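Putative endoribonuclease (Klebsiella pneumoniae, PDB 3LYB) probably acts as an endoribonuclease, as a member of the YjgF-like L-PSP family, and carries calcium ions in the crystal. Local coordinates at residues N41-V46 against P68-S73; Y100-D105 against P135-L140; V94-Q99 against E144-L149. One frame throughout, in Å; residues are numbered along the deposited sequence.

From the N terminus, the chain reaches interaction 1 first: residues 41-46 meet residues 68-73, closing a loop that holds helix 48-54 and the start of helix 60-85. That loop is complete before strand 94-101 begins. The strand then supplies one partner to each remaining contact. Interaction 3 joins its early part to residues 144-149, and interaction 2 joins its end to residues 135-140, so interaction 2 is nested inside the loop closed by interaction 3. Gln72 of interaction 1 links helix 60-85 to the 135-140 loop through probable hydrogen bonds with Thr138 and Leu140, whereas interactions 1 and 3 lie on opposite sides of the chain's centre.

Interaction 1. Residues N41-V46 against P68-S73; sequences NGFQDV and PILAQS. With CA (calcium ion), chain F.
Phe43 and Leu70 meet between loop and helix, Phe43 CG standing anti to its own carbonyl carbon (chi1 -75°) and Leu70 CD1 anti to CA (chi2 171°). Phe43 leaves its backbone pointing away from the helix segment, yet its ring reaches back to it, and its CZ lies 3.7 Å from Leu70 CD1. The approach is oblique, the methyl sitting beside the far end of the ring.

Next to this apolar pair, Ala71 points its methyl at the loop. Ala71 CB is 3.3 Å from Gly42 O and 3.9 Å from Val46 CG1, so a single small side chain meets the residues that flank the short 3-10 segment 43-45. Gly42 O also accepts the backbone N of Asp45, which draws the loop into its turn. Further toward the N-terminal end of the helix segment, the ring of Pro68 packs against the peptide of Asn41. No hydrogen bond crosses between the two segments; the join is van der Waals packing.

A calcium ion sits at the loop, bound by Asn41 OD1 at 2.4 Å and by Asp45 OD1 at 2.8 Å. The same carboxylate ties the loop to itself: Asn41 N donates to Asp45 OD2 over 3.0 Å in a nearly straight bond (176°). The loop's two metal ligands are thereby linked across the turn.

Phe43 touches Arg51 of helix 48-54, and Val46 rests on Trp74, one turn further along helix 60-85. The loop thus packs on both of these helices, while Leu70 carries the packing on to Tyr109 and Val113 of helix 107-115.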
ATOM      1  N   ASN B  41      25.555  -9.896   8.271  1.00 41.83           N
ATOM      2  CA  ASN B  41      24.611 -10.056   7.150  1.00 41.83           C
ATOM      3  C   ASN B  41      24.490 -11.445   6.521  1.00 40.44           C
ATOM      4  O   ASN B  41      23.680 -11.660   5.624  1.00 40.23           O
ATOM      5  CB  ASN B  41      24.786  -8.956   6.083  1.00 42.49           C
ATOM      6  CG  ASN B  41      26.194  -8.915   5.478  1.00 45.60           C
ATOM      7  OD1 ASN B  41      27.221  -9.039   6.171  1.00 49.55           O
ATOM      8  ND2 ASN B  41      26.244  -8.696   4.170  1.00 49.36           N
ATOM      9  N   GLY B  42      25.266 -12.394   7.014  1.00 39.29           N
ATOM     10  CA  GLY B  42      25.209 -13.746   6.492  1.00 38.13           C
ATOM     11  C   GLY B  42      26.330 -14.578   7.057  1.00 37.40           C
ATOM     12  O   GLY B  42      27.067 -14.106   7.933  1.00 36.54           O
ATOM     13  N   PHE B  43      26.446 -15.806   6.549  1.00 36.93           N
ATOM     14  CA  PHE B  43      27.437 -16.795   7.017  1.00 37.25           C
ATOM     15  C   PHE B  43      28.893 -16.327   7.053  1.00 38.08           C
ATOM     16  O   PHE B  43      29.645 -16.661   7.984  1.00 38.17           O
ATOM     17  CB  PHE B  43      27.354 -18.073   6.194  1.00 36.30           C
ATOM     18  CG  PHE B  43      26.173 -18.908   6.520  1.00 34.70           C
ATOM     19  CD1 PHE B  43      25.856 -19.197   7.846  1.00 33.22           C
ATOM     20  CD2 PHE B  43      25.373 -19.425   5.508  1.00 32.84           C
ATOM     21  CE1 PHE B  43      24.759 -19.998   8.161  1.00 32.62           C
ATOM     22  CE2 PHE B  43      24.268 -20.220   5.818  1.00 32.60           C
ATOM     23  CZ  PHE B  43      23.962 -20.503   7.153  1.00 31.90           C
ATOM     24  N   GLN B  44      29.276 -15.559   6.038  1.00 38.75           N
ATOM     25  CA  GLN B  44      30.622 -15.017   5.938  1.00 39.66           C
ATOM     26  C   GLN B  44      31.048 -14.217   7.168  1.00 39.58           C
ATOM     27  O   GLN B  44      32.237 -14.017   7.396  1.00 40.05           O
ATOM     28  CB  GLN B  44      30.780 -14.202   4.647  1.00 39.91           C
ATOM     29  CG  GLN B  44      30.508 -15.014   3.338  1.00 42.27           C
ATOM     30  CD  GLN B  44      31.509 -16.169   3.108  1.00 45.79           C
ATOM     31  OE1 GLN B  44      32.724 -15.999   3.289  1.00 48.99           O
ATOM     32  NE2 GLN B  44      31.001 -17.338   2.699  1.00 45.42           N
ATOM     33  N   ASP B  45      30.099 -13.795   7.991  1.00 39.70           N
ATOM     34  CA  ASP B  45      30.454 -13.049   9.208  1.00 40.13           C
ATOM     35  C   ASP B  45      30.597 -13.921  10.459  1.00 39.97           C
ATOM     36  O   ASP B  45      30.798 -13.412  11.556  1.00 40.52           O
ATOM     37  CB  ASP B  45      29.470 -11.900   9.463  1.00 40.23           C
ATOM     38  CG  ASP B  45      29.500 -10.842   8.362  1.00 41.87           C
ATOM     39  OD1 ASP B  45      30.599 -10.302   8.038  1.00 42.88           O
ATOM     40  OD2 ASP B  45      28.408 -10.541   7.829  1.00 42.31           O
ATOM     41  N   VAL B  46      30.497 -15.230  10.303  1.00 39.81           N
ATOM     42  CA  VAL B  46      30.644 -16.101  11.451  1.00 40.05           C
ATOM     43  C   VAL B  46      31.739 -17.152  11.265  1.00 40.12           C
ATOM     44  O   VAL B  46      32.074 -17.532  10.131  1.00 40.04           O
ATOM     45  CB  VAL B  46      29.298 -16.778  11.883  1.00 40.60           C
ATOM     46  CG1 VAL B  46      28.186 -15.721  12.103  1.00 40.31           C
ATOM     47  CG2 VAL B  46      28.864 -17.884  10.900  1.00 40.08           C
ATOM     48  N   PRO B  68      21.338 -14.920   6.752  1.00 26.91           N
ATOM     49  CA  PRO B  68      21.334 -13.699   7.577  1.00 26.32           C
ATOM     50  C   PRO B  68      20.682 -13.848   8.961  1.00 26.39           C
ATOM     51  O   PRO B  68      21.238 -13.364   9.970  1.00 26.72           O
ATOM     52  CB  PRO B  68      20.610 -12.685   6.691  1.00 26.32           C
ATOM     53  CG  PRO B  68      20.883 -13.202   5.277  1.00 26.34           C
ATOM     54  CD  PRO B  68      20.740 -14.681   5.424  1.00 26.53           C
ATOM     55  N   ILE B  69      19.539 -14.525   9.027  1.00 25.82           N
ATOM     56  CA  ILE B  69      18.878 -14.736  10.309  1.00 25.47           C
ATOM     57  C   ILE B  69      19.705 -15.659  11.232  1.00 25.96           C
ATOM     58  O   ILE B  69      19.781 -15.414  12.449  1.00 26.12           O
ATOM     59  CB  ILE B  69      17.417 -15.216  10.131  1.00 24.84           C
ATOM     60  CG1 ILE B  69      16.691 -15.368  11.466  1.00 25.82           C
ATOM     61  CG2 ILE B  69      17.374 -16.513   9.407  1.00 25.00           C
ATOM     62  CD1 ILE B  69      16.826 -14.187  12.418  1.00 28.13           C
ATOM     63  N   LEU B  70      20.321 -16.701  10.654  1.00 25.56           N
ATOM     64  CA  LEU B  70      21.119 -17.657  11.426  1.00 25.04           C
ATOM     65  C   LEU B  70      22.333 -16.940  11.984  1.00 25.44           C
ATOM     66  O   LEU B  70      22.578 -16.947  13.187  1.00 25.51           O
ATOM     67  CB  LEU B  70      21.522 -18.861  10.562  1.00 24.43           C
ATOM     68  CG  LEU B  70      20.404 -19.847  10.164  1.00 22.44           C
ATOM     69  CD1 LEU B  70      20.893 -20.870   9.126  1.00 21.66           C
ATOM     70  CD2 LEU B  70      19.780 -20.547  11.376  1.00 18.70           C
ATOM     71  N   ALA B  71      23.048 -16.256  11.103  1.00 26.12           N
ATOM     72  CA  ALA B  71      24.228 -15.512  11.500  1.00 27.06           C
ATOM     73  C   ALA B  71      23.928 -14.460  12.549  1.00 27.67           C
ATOM     74  O   ALA B  71      24.650 -14.355  13.525  1.00 28.49           O
ATOM     75  CB  ALA B  71      24.882 -14.879  10.288  1.00 27.07           C
ATOM     76  N   GLN B  72      22.869 -13.678  12.358  1.00 28.66           N
ATOM     77  CA  GLN B  72      22.520 -12.631  13.323  1.00 29.10           C
ATOM     78  C   GLN B  72      22.088 -13.231  14.666  1.00 29.76           C
ATOM     79  O   GLN B  72      22.457 -12.726  15.737  1.00 29.95           O
ATOM     80  CB  GLN B  72      21.428 -11.712  12.768  1.00 29.46           C
ATOM     81  CG  GLN B  72      21.878 -10.748  11.632  1.00 29.18           C
ATOM     82  CD  GLN B  72      20.784  -9.761  11.232  1.00 27.69           C
ATOM     83  OE1 GLN B  72      19.746  -9.683  11.875  1.00 27.62           O
ATOM     84  NE2 GLN B  72      21.009  -9.026  10.173  1.00 24.57           N
ATOM     85  N   SER B  73      21.335 -14.322  14.622  1.00 29.94           N
ATOM     86  CA  SER B  73      20.899 -14.931  15.857  1.00 30.95           C
ATOM     87  C   SER B  73      22.113 -15.410  16.625  1.00 31.83           C
ATOM     88  O   SER B  73      22.245 -15.177  17.843  1.00 31.47           O
ATOM     89  CB  SER B  73      19.950 -16.093  15.592  1.00 30.70           C
ATOM     90  OG  SER B  73      18.798 -15.655  14.889  1.00 31.27           O
TER
HETATM   91 CA    CA F 166      29.562  -8.343   6.320  0.50 52.26          CA

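Interaction 2. Residues Y100-D105 against P135-L140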
ATOM      1  N   TYR B 100      12.904  -9.883  19.914  1.00 27.91           N
ATOM      2  CA  TYR B 100      12.214  -8.998  18.994  1.00 27.06           C
ATOM      3  C   TYR B 100      12.581  -9.312  17.550  1.00 26.61           C
ATOM      4  O   TYR B 100      13.749  -9.293  17.186  1.00 26.04           O
ATOM      5  CB  TYR B 100      12.637  -7.570  19.300  1.00 27.49           C
ATOM      6  CG  TYR B 100      12.288  -7.068  20.690  1.00 28.28           C
ATOM      7  CD1 TYR B 100      10.991  -6.666  20.991  1.00 27.64           C
ATOM      8  CD2 TYR B 100      13.263  -6.971  21.689  1.00 29.56           C
ATOM      9  CE1 TYR B 100      10.655  -6.197  22.239  1.00 29.83           C
ATOM     10  CE2 TYR B 100      12.943  -6.490  22.962  1.00 30.96           C
ATOM     11  CZ  TYR B 100      11.629  -6.091  23.222  1.00 33.29           C
ATOM     12  OH  TYR B 100      11.261  -5.608  24.464  1.00 36.52           O
ATOM     13  N   PHE B 101      11.576  -9.579  16.725  1.00 26.69           N
ATOM     14  CA  PHE B 101      11.793  -9.902  15.319  1.00 27.09           C
ATOM     15  C   PHE B 101      11.159  -8.893  14.402  1.00 27.33           C
ATOM     16  O   PHE B 101      10.087  -8.360  14.702  1.00 28.26           O
ATOM     17  CB  PHE B 101      11.123 -11.225  14.961  1.00 27.18           C
ATOM     18  CG  PHE B 101      11.731 -12.426  15.598  1.00 27.15           C
ATOM     19  CD1 PHE B 101      11.531 -12.696  16.951  1.00 24.59           C
ATOM     20  CD2 PHE B 101      12.476 -13.326  14.826  1.00 28.03           C
ATOM     21  CE1 PHE B 101      12.078 -13.845  17.528  1.00 26.35           C
ATOM     22  CE2 PHE B 101      13.025 -14.479  15.402  1.00 27.36           C
ATOM     23  CZ  PHE B 101      12.823 -14.735  16.763  1.00 26.21           C
ATOM     24  N   ARG B 102      11.787  -8.680  13.257  1.00 27.12           N
ATOM     25  CA  ARG B 102      11.136  -8.007  12.145  1.00 27.07           C
ATOM     26  C   ARG B 102      10.146  -8.925  11.444  1.00 27.18           C
ATOM     27  O   ARG B 102       9.231  -8.461  10.786  1.00 27.66           O
ATOM     28  CB  ARG B 102      12.180  -7.512  11.134  1.00 26.97           C
ATOM     29  CG  ARG B 102      12.809  -6.213  11.589  1.00 27.95           C
ATOM     30  CD  ARG B 102      13.400  -5.402  10.494  1.00 27.05           C
ATOM     31  NE  ARG B 102      12.380  -4.724   9.729  1.00 29.98           N
ATOM     32  CZ  ARG B 102      12.315  -4.704   8.399  1.00 32.06           C
ATOM     33  NH1 ARG B 102      13.240  -5.309   7.663  1.00 30.87           N
ATOM     34  NH2 ARG B 102      11.332  -4.036   7.803  1.00 32.96           N
ATOM     35  N   ASN B 103      10.341 -10.231  11.571  1.00 27.43           N
ATOM     36  CA  ASN B 103       9.542 -11.208  10.831  1.00 27.15           C
ATOM     37  C   ASN B 103       9.501 -12.563  11.527  1.00 27.15           C
ATOM     38  O   ASN B 103      10.473 -13.322  11.468  1.00 26.36           O
ATOM     39  CB  ASN B 103      10.120 -11.390   9.429  1.00 26.78           C
ATOM     40  CG  ASN B 103       9.213 -12.184   8.533  1.00 26.65           C
ATOM     41  OD1 ASN B 103       8.488 -13.086   8.965  1.00 27.13           O
ATOM     42  ND2 ASN B 103       9.231 -11.844   7.273  1.00 26.94           N
ATOM     43  N   LEU B 104       8.376 -12.884  12.154  1.00 27.35           N
ATOM     44  CA  LEU B 104       8.288 -14.149  12.883  1.00 28.86           C
ATOM     45  C   LEU B 104       8.415 -15.414  12.007  1.00 29.23           C
ATOM     46  O   LEU B 104       8.554 -16.527  12.537  1.00 29.39           O
ATOM     47  CB  LEU B 104       7.042 -14.215  13.778  1.00 28.49           C
ATOM     48  CG  LEU B 104       7.099 -13.328  15.025  1.00 30.52           C
ATOM     49  CD1 LEU B 104       5.805 -13.391  15.825  1.00 30.93           C
ATOM     50  CD2 LEU B 104       8.276 -13.670  15.928  1.00 30.87           C
ATOM     51  N   ASP B 105       8.388 -15.256  10.686  1.00 29.51           N
ATOM     52  CA  ASP B 105       8.618 -16.397   9.837  1.00 30.95           C
ATOM     53  C   ASP B 105      10.054 -16.884  10.026  1.00 31.01           C
ATOM     54  O   ASP B 105      10.378 -18.015   9.681  1.00 32.00           O
ATOM     55  CB  ASP B 105       8.285 -16.089   8.388  1.00 31.12           C
ATOM     56  CG  ASP B 105       6.761 -15.946   8.148  1.00 35.65           C
ATOM     57  OD1 ASP B 105       5.936 -16.357   9.006  1.00 37.61           O
ATOM     58  OD2 ASP B 105       6.377 -15.422   7.080  1.00 40.00           O
ATOM     59  N   PRO B 135      20.455  -0.379  14.305  1.00 29.58           N
ATOM     60  CA  PRO B 135      20.517   0.981  13.807  1.00 29.99           C
ATOM     61  C   PRO B 135      19.797   1.181  12.495  1.00 30.87           C
ATOM     62  O   PRO B 135      19.704   2.313  12.055  1.00 31.31           O
ATOM     63  CB  PRO B 135      22.011   1.164  13.549  1.00 30.35           C
ATOM     64  CG  PRO B 135      22.459  -0.145  13.072  1.00 29.33           C
ATOM     65  CD  PRO B 135      21.619  -1.168  13.846  1.00 29.51           C
ATOM     66  N   ASP B 136      19.362   0.091  11.851  1.00 31.85           N
ATOM     67  CA  ASP B 136      18.579   0.127  10.611  1.00 31.97           C
ATOM     68  C   ASP B 136      17.743  -1.163  10.393  1.00 31.42           C
ATOM     69  O   ASP B 136      17.820  -2.121  11.191  1.00 30.95           O
ATOM     70  CB  ASP B 136      19.469   0.449   9.402  1.00 32.60           C
ATOM     71  CG  ASP B 136      20.266  -0.766   8.883  1.00 37.41           C
ATOM     72  OD1 ASP B 136      19.777  -1.926   8.919  1.00 39.51           O
ATOM     73  OD2 ASP B 136      21.414  -0.552   8.394  1.00 44.19           O
ATOM     74  N   ALA B 137      16.975  -1.167   9.298  1.00 30.49           N
ATOM     75  CA  ALA B 137      16.060  -2.243   8.956  1.00 30.37           C
ATOM     76  C   ALA B 137      16.705  -3.577   8.629  1.00 30.18           C
ATOM     77  O   ALA B 137      16.018  -4.575   8.647  1.00 30.89           O
ATOM     78  CB  ALA B 137      15.082  -1.828   7.822  1.00 29.73           C
ATOM     79  N   THR B 138      17.994  -3.618   8.334  1.00 30.14           N
ATOM     80  CA  THR B 138      18.674  -4.910   8.103  1.00 30.55           C
ATOM     81  C   THR B 138      18.879  -5.775   9.383  1.00 30.35           C
ATOM     82  O   THR B 138      19.309  -6.953   9.291  1.00 31.27           O
ATOM     83  CB  THR B 138      20.069  -4.755   7.379  1.00 30.58           C
ATOM     84  OG1 THR B 138      20.977  -4.079   8.244  1.00 30.17           O
ATOM     85  CG2 THR B 138      19.943  -3.973   6.058  1.00 30.44           C
ATOM     86  N   VAL B 139      18.592  -5.212  10.554  1.00 28.26           N
ATOM     87  CA  VAL B 139      18.679  -5.986  11.774  1.00 27.54           C
ATOM     88  C   VAL B 139      17.381  -6.785  11.968  1.00 27.57           C
ATOM     89  O   VAL B 139      16.313  -6.216  12.122  1.00 28.30           O
ATOM     90  CB  VAL B 139      19.030  -5.066  12.978  1.00 27.73           C
ATOM     91  CG1 VAL B 139      18.668  -5.684  14.313  1.00 26.60           C
ATOM     92  CG2 VAL B 139      20.501  -4.677  12.924  1.00 25.82           C
ATOM     93  N   LEU B 140      17.489  -8.104  11.963  1.00 27.34           N
ATOM     94  CA  LEU B 140      16.336  -9.003  11.925  1.00 27.50           C
ATOM     95  C   LEU B 140      15.890  -9.566  13.276  1.00 27.44           C
ATOM     96  O   LEU B 140      14.772 -10.088  13.405  1.00 27.52           O
ATOM     97  CB  LEU B 140      16.632 -10.177  10.995  1.00 27.37           C
ATOM     98  CG  LEU B 140      17.074  -9.870   9.562  1.00 27.79           C
ATOM     99  CD1 LEU B 140      17.564 -11.167   8.873  1.00 27.14           C
ATOM    100  CD2 LEU B 140      15.915  -9.296   8.824  1.00 25.11           C
TER
HETATM  101  O   HOH W   1      13.161 -11.600  11.791  1.00 29.05           O
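Arg102 and Leu140 meet at the fork where antiparallel strands 94-101 and 141-148 part, beside a loop shaped by a type I beta turn from Asp136 to Val139. Within that loop Asp136 OD1 accepts from Thr138 N, an Asx turn, and also from the Thr138 hydroxyl. Just beyond the tip of the other strand, Asn103 forms a second Asx turn with the backbone N of Asp105.

Leu140 O is the focus of the contact. It receives a weak hydrogen bond from Arg102 N, 3.3 Å long, and a CA-H...O contact from Phe101 CA at 3.5 Å. A water molecule adds a third partner, donating to Leu140 O over 2.7 Å and to Asn103 O over 3.2 Å. It thus bridges the two segments where direct backbone pairing fades.

The Arg102 side chain continues the join along the turn. Its CD packs 3.4 Å from Val139 O, and a bend at chi3 (76°) turns NE off the line of the aliphatic chain. NE donates to Ser131 O, which anchors the guanidinium. Ala137 CB covers one face of that group, 3.9 Å above its plane and offset toward the rim, nearest to Arg102 NH1.

Tyr100 packs on Thr126 of a neighbouring subunit. Around the fork, the ring of Phe101 meets Tyr110 of helix 107-115 edge-to-face, and its backbone hydrogen-bonds to Val128 and Val130 on the strand 124-129 side, while the backbone of Tyr100 is hydrogen-bonded to that of Glu142 in strand 141-148.

Interaction 3. Residues V94-Q99 against E144-L149; sequences VIKLVQ and EATVWL
Val94, Leu97 and Ala145 interlock on one face of an antiparallel strand pair, 94-99 with 144-148, in the middle of the mixed sheet of this YjgF-like fold. Val94 CG1 and Leu97 CD2, both from strand 94-99, come alongside Ala145 CB at 3.9 Å and 3.8 Å, the single small methyl facing the two larger side chains. Helix 60-85 backs this face, with Ile80 on Ala145 and Val84 on Val94.

A classic beta bulge interrupts the pairing, since Ile95 and Lys96 both face Thr146. Their backbone nitrogens converge on Thr146 O in two weak hydrogen bonds, whereas the return bond from Thr146 N to Lys96 O is a firm 3.0 Å.

On the opposite face the side chains stand shoulder to shoulder. The aliphatic part of Lys96 runs beside Thr146, with Lys96 CD 3.9 Å from Thr146 OG1, and Val98 lies alongside the extended Glu144. This face turns to other subunits: Lys96 NZ forms a salt bridge with Glu144 of one neighbouring subunit, while Glu144 OE2 forms a salt bridge with Lys96, and OE1 a hydrogen bond with Thr126 OG1, of another subunit.

Beyond the bulge the register is regular, and Val98 and Glu144 bond both ways: Val98 N to Glu144 O at 2.8 Å, and Glu144 N to Val98 O at 2.7 Å, each donor lying in the plane of the carbonyl it meets.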
ATOM      1  N   VAL B  94      21.138 -17.076  32.616  1.00 48.13           N
ATOM      2  CA  VAL B  94      20.253 -16.198  31.868  1.00 47.36           C
ATOM      3  C   VAL B  94      18.862 -16.798  31.886  1.00 46.54           C
ATOM      4  O   VAL B  94      18.576 -17.671  31.071  1.00 47.33           O
ATOM      5  CB  VAL B  94      20.676 -16.100  30.403  1.00 47.63           C
ATOM      6  CG1 VAL B  94      19.827 -15.072  29.687  1.00 47.17           C
ATOM      7  CG2 VAL B  94      22.171 -15.753  30.285  1.00 48.30           C
ATOM      8  N   ILE B  95      18.009 -16.347  32.803  1.00 44.91           N
ATOM      9  CA  ILE B  95      16.680 -16.949  32.975  1.00 44.09           C
ATOM     10  C   ILE B  95      15.537 -16.354  32.122  1.00 42.63           C
ATOM     11  O   ILE B  95      14.507 -17.010  31.904  1.00 42.79           O
ATOM     12  CB  ILE B  95      16.212 -16.924  34.454  1.00 44.51           C
ATOM     13  CG1 ILE B  95      16.270 -15.499  34.990  1.00 44.94           C
ATOM     14  CG2 ILE B  95      17.047 -17.889  35.308  1.00 45.64           C
ATOM     15  CD1 ILE B  95      15.020 -15.068  35.652  1.00 48.40           C
ATOM     16  N   LYS B  96      15.700 -15.116  31.666  1.00 40.43           N
ATOM     17  CA  LYS B  96      14.654 -14.444  30.902  1.00 37.96           C
ATOM     18  C   LYS B  96      15.245 -13.927  29.608  1.00 36.18           C
ATOM     19  O   LYS B  96      16.321 -13.322  29.593  1.00 35.55           O
ATOM     20  CB  LYS B  96      14.070 -13.290  31.726  1.00 38.14           C
ATOM     21  CG  LYS B  96      12.786 -12.650  31.208  1.00 38.90           C
ATOM     22  CD  LYS B  96      12.723 -11.199  31.699  1.00 41.56           C
ATOM     23  CE  LYS B  96      11.317 -10.713  31.995  1.00 41.15           C
ATOM     24  NZ  LYS B  96      10.490 -10.723  30.777  1.00 41.36           N
ATOM     25  N   LEU B  97      14.559 -14.196  28.510  1.00 34.37           N
ATOM     26  CA  LEU B  97      14.897 -13.538  27.239  1.00 32.62           C
ATOM     27  C   LEU B  97      13.683 -12.826  26.665  1.00 31.67           C
ATOM     28  O   LEU B  97      12.576 -13.391  26.634  1.00 31.56           O
ATOM     29  CB  LEU B  97      15.430 -14.538  26.217  1.00 32.01           C
ATOM     30  CG  LEU B  97      16.745 -15.262  26.501  1.00 31.57           C
ATOM     31  CD1 LEU B  97      17.049 -16.069  25.279  1.00 31.39           C
ATOM     32  CD2 LEU B  97      17.914 -14.340  26.833  1.00 30.17           C
ATOM     33  N   VAL B  98      13.881 -11.586  26.227  1.00 30.36           N
ATOM     34  CA  VAL B  98      12.873 -10.919  25.391  1.00 29.20           C
ATOM     35  C   VAL B  98      13.434 -10.829  23.962  1.00 28.96           C
ATOM     36  O   VAL B  98      14.485 -10.229  23.739  1.00 28.41           O
ATOM     37  CB  VAL B  98      12.373  -9.547  25.959  1.00 28.92           C
ATOM     38  CG1 VAL B  98      11.290  -8.984  25.077  1.00 27.33           C
ATOM     39  CG2 VAL B  98      11.825  -9.707  27.360  1.00 26.64           C
ATOM     40  N   GLN B  99      12.741 -11.463  23.019  1.00 28.44           N
ATOM     41  CA  GLN B  99      13.214 -11.544  21.644  1.00 28.51           C
ATOM     42  C   GLN B  99      12.311 -10.820  20.647  1.00 28.13           C
ATOM     43  O   GLN B  99      11.130 -11.123  20.528  1.00 28.61           O
ATOM     44  CB  GLN B  99      13.368 -13.003  21.248  1.00 29.08           C
ATOM     45  CG  GLN B  99      14.431 -13.748  22.072  1.00 30.18           C
ATOM     46  CD  GLN B  99      13.922 -15.071  22.588  1.00 32.24           C
ATOM     47  OE1 GLN B  99      14.625 -16.061  22.539  1.00 35.21           O
ATOM     48  NE2 GLN B  99      12.691 -15.092  23.099  1.00 32.58           N
ATOM     49  N   GLU B 144      16.952  -9.356  24.445  1.00 34.12           N
ATOM     50  CA  GLU B 144      17.222  -8.716  25.727  1.00 35.44           C
ATOM     51  C   GLU B 144      17.293  -9.796  26.797  1.00 35.32           C
ATOM     52  O   GLU B 144      16.423 -10.644  26.882  1.00 35.08           O
ATOM     53  CB  GLU B 144      16.117  -7.702  26.058  1.00 35.77           C
ATOM     54  CG  GLU B 144      16.246  -6.997  27.411  1.00 37.80           C
ATOM     55  CD  GLU B 144      14.910  -6.444  27.915  1.00 41.80           C
ATOM     56  OE1 GLU B 144      14.404  -5.483  27.298  1.00 45.04           O
ATOM     57  OE2 GLU B 144      14.357  -6.951  28.928  1.00 42.91           O
ATOM     58  N   ALA B 145      18.333  -9.757  27.609  1.00 36.24           N
ATOM     59  CA  ALA B 145      18.587 -10.821  28.558  1.00 37.77           C
ATOM     60  C   ALA B 145      18.545 -10.330  29.987  1.00 38.87           C
ATOM     61  O   ALA B 145      19.035  -9.247  30.314  1.00 39.67           O
ATOM     62  CB  ALA B 145      19.937 -11.493  28.264  1.00 37.68           C
ATOM     63  N   THR B 146      17.953 -11.139  30.843  1.00 40.34           N
ATOM     64  CA  THR B 146      18.039 -10.898  32.265  1.00 42.44           C
ATOM     65  C   THR B 146      18.689 -12.097  32.992  1.00 43.53           C
ATOM     66  O   THR B 146      18.370 -13.259  32.734  1.00 43.28           O
ATOM     67  CB  THR B 146      16.681 -10.528  32.837  1.00 42.27           C
ATOM     68  OG1 THR B 146      16.155  -9.437  32.074  1.00 43.28           O
ATOM     69  CG2 THR B 146      16.820 -10.087  34.277  1.00 42.46           C
ATOM     70  N   VAL B 147      19.619 -11.780  33.885  1.00 45.27           N
ATOM     71  CA  VAL B 147      20.427 -12.789  34.559  1.00 47.23           C
ATOM     72  C   VAL B 147      20.161 -12.844  36.079  1.00 48.17           C
ATOM     73  O   VAL B 147      20.053 -11.803  36.739  1.00 48.03           O
ATOM     74  CB  VAL B 147      21.927 -12.553  34.272  1.00 46.81           C
ATOM     75  CG1 VAL B 147      22.683 -13.818  34.449  1.00 48.31           C
ATOM     76  CG2 VAL B 147      22.133 -12.104  32.846  1.00 47.05           C
ATOM     77  N   TRP B 148      20.018 -14.059  36.614  1.00 49.86           N
ATOM     78  CA  TRP B 148      20.035 -14.274  38.076  1.00 51.50           C
ATOM     79  C   TRP B 148      21.330 -14.946  38.482  1.00 51.73           C
ATOM     80  O   TRP B 148      21.631 -16.063  38.065  1.00 51.19           O
ATOM     81  CB  TRP B 148      18.852 -15.111  38.537  1.00 52.36           C
ATOM     82  CG  TRP B 148      18.643 -15.162  40.049  1.00 54.78           C
ATOM     83  CD1 TRP B 148      18.333 -14.116  40.878  1.00 56.44           C
ATOM     84  CD2 TRP B 148      18.682 -16.330  40.879  1.00 57.17           C
ATOM     85  NE1 TRP B 148      18.176 -14.561  42.172  1.00 57.28           N
ATOM     86  CE2 TRP B 148      18.394 -15.914  42.205  1.00 58.34           C
ATOM     87  CE3 TRP B 148      18.931 -17.690  40.633  1.00 58.46           C
ATOM     88  CZ2 TRP B 148      18.357 -16.812  43.287  1.00 60.03           C
ATOM     89  CZ3 TRP B 148      18.889 -18.587  41.708  1.00 60.23           C
ATOM     90  CH2 TRP B 148      18.605 -18.140  43.018  1.00 60.66           C
ATOM     91  N   LEU B 149      22.082 -14.240  39.311  1.00 52.93           N
ATOM     92  CA  LEU B 149      23.437 -14.618  39.649  1.00 54.38           C
ATOM     93  C   LEU B 149      23.800 -14.019  41.014  1.00 55.66           C
ATOM     94  O   LEU B 149      24.361 -12.907  41.063  1.00 55.38           O
ATOM     95  CB  LEU B 149      24.370 -14.083  38.570  1.00 54.08           C
ATOM     96  CG  LEU B 149      25.772 -14.656  38.438  1.00 54.67           C
ATOM     97  CD1 LEU B 149      25.735 -16.168  38.228  1.00 56.06           C
ATOM     98  CD2 LEU B 149      26.493 -13.976  37.293  1.00 54.85           C
TER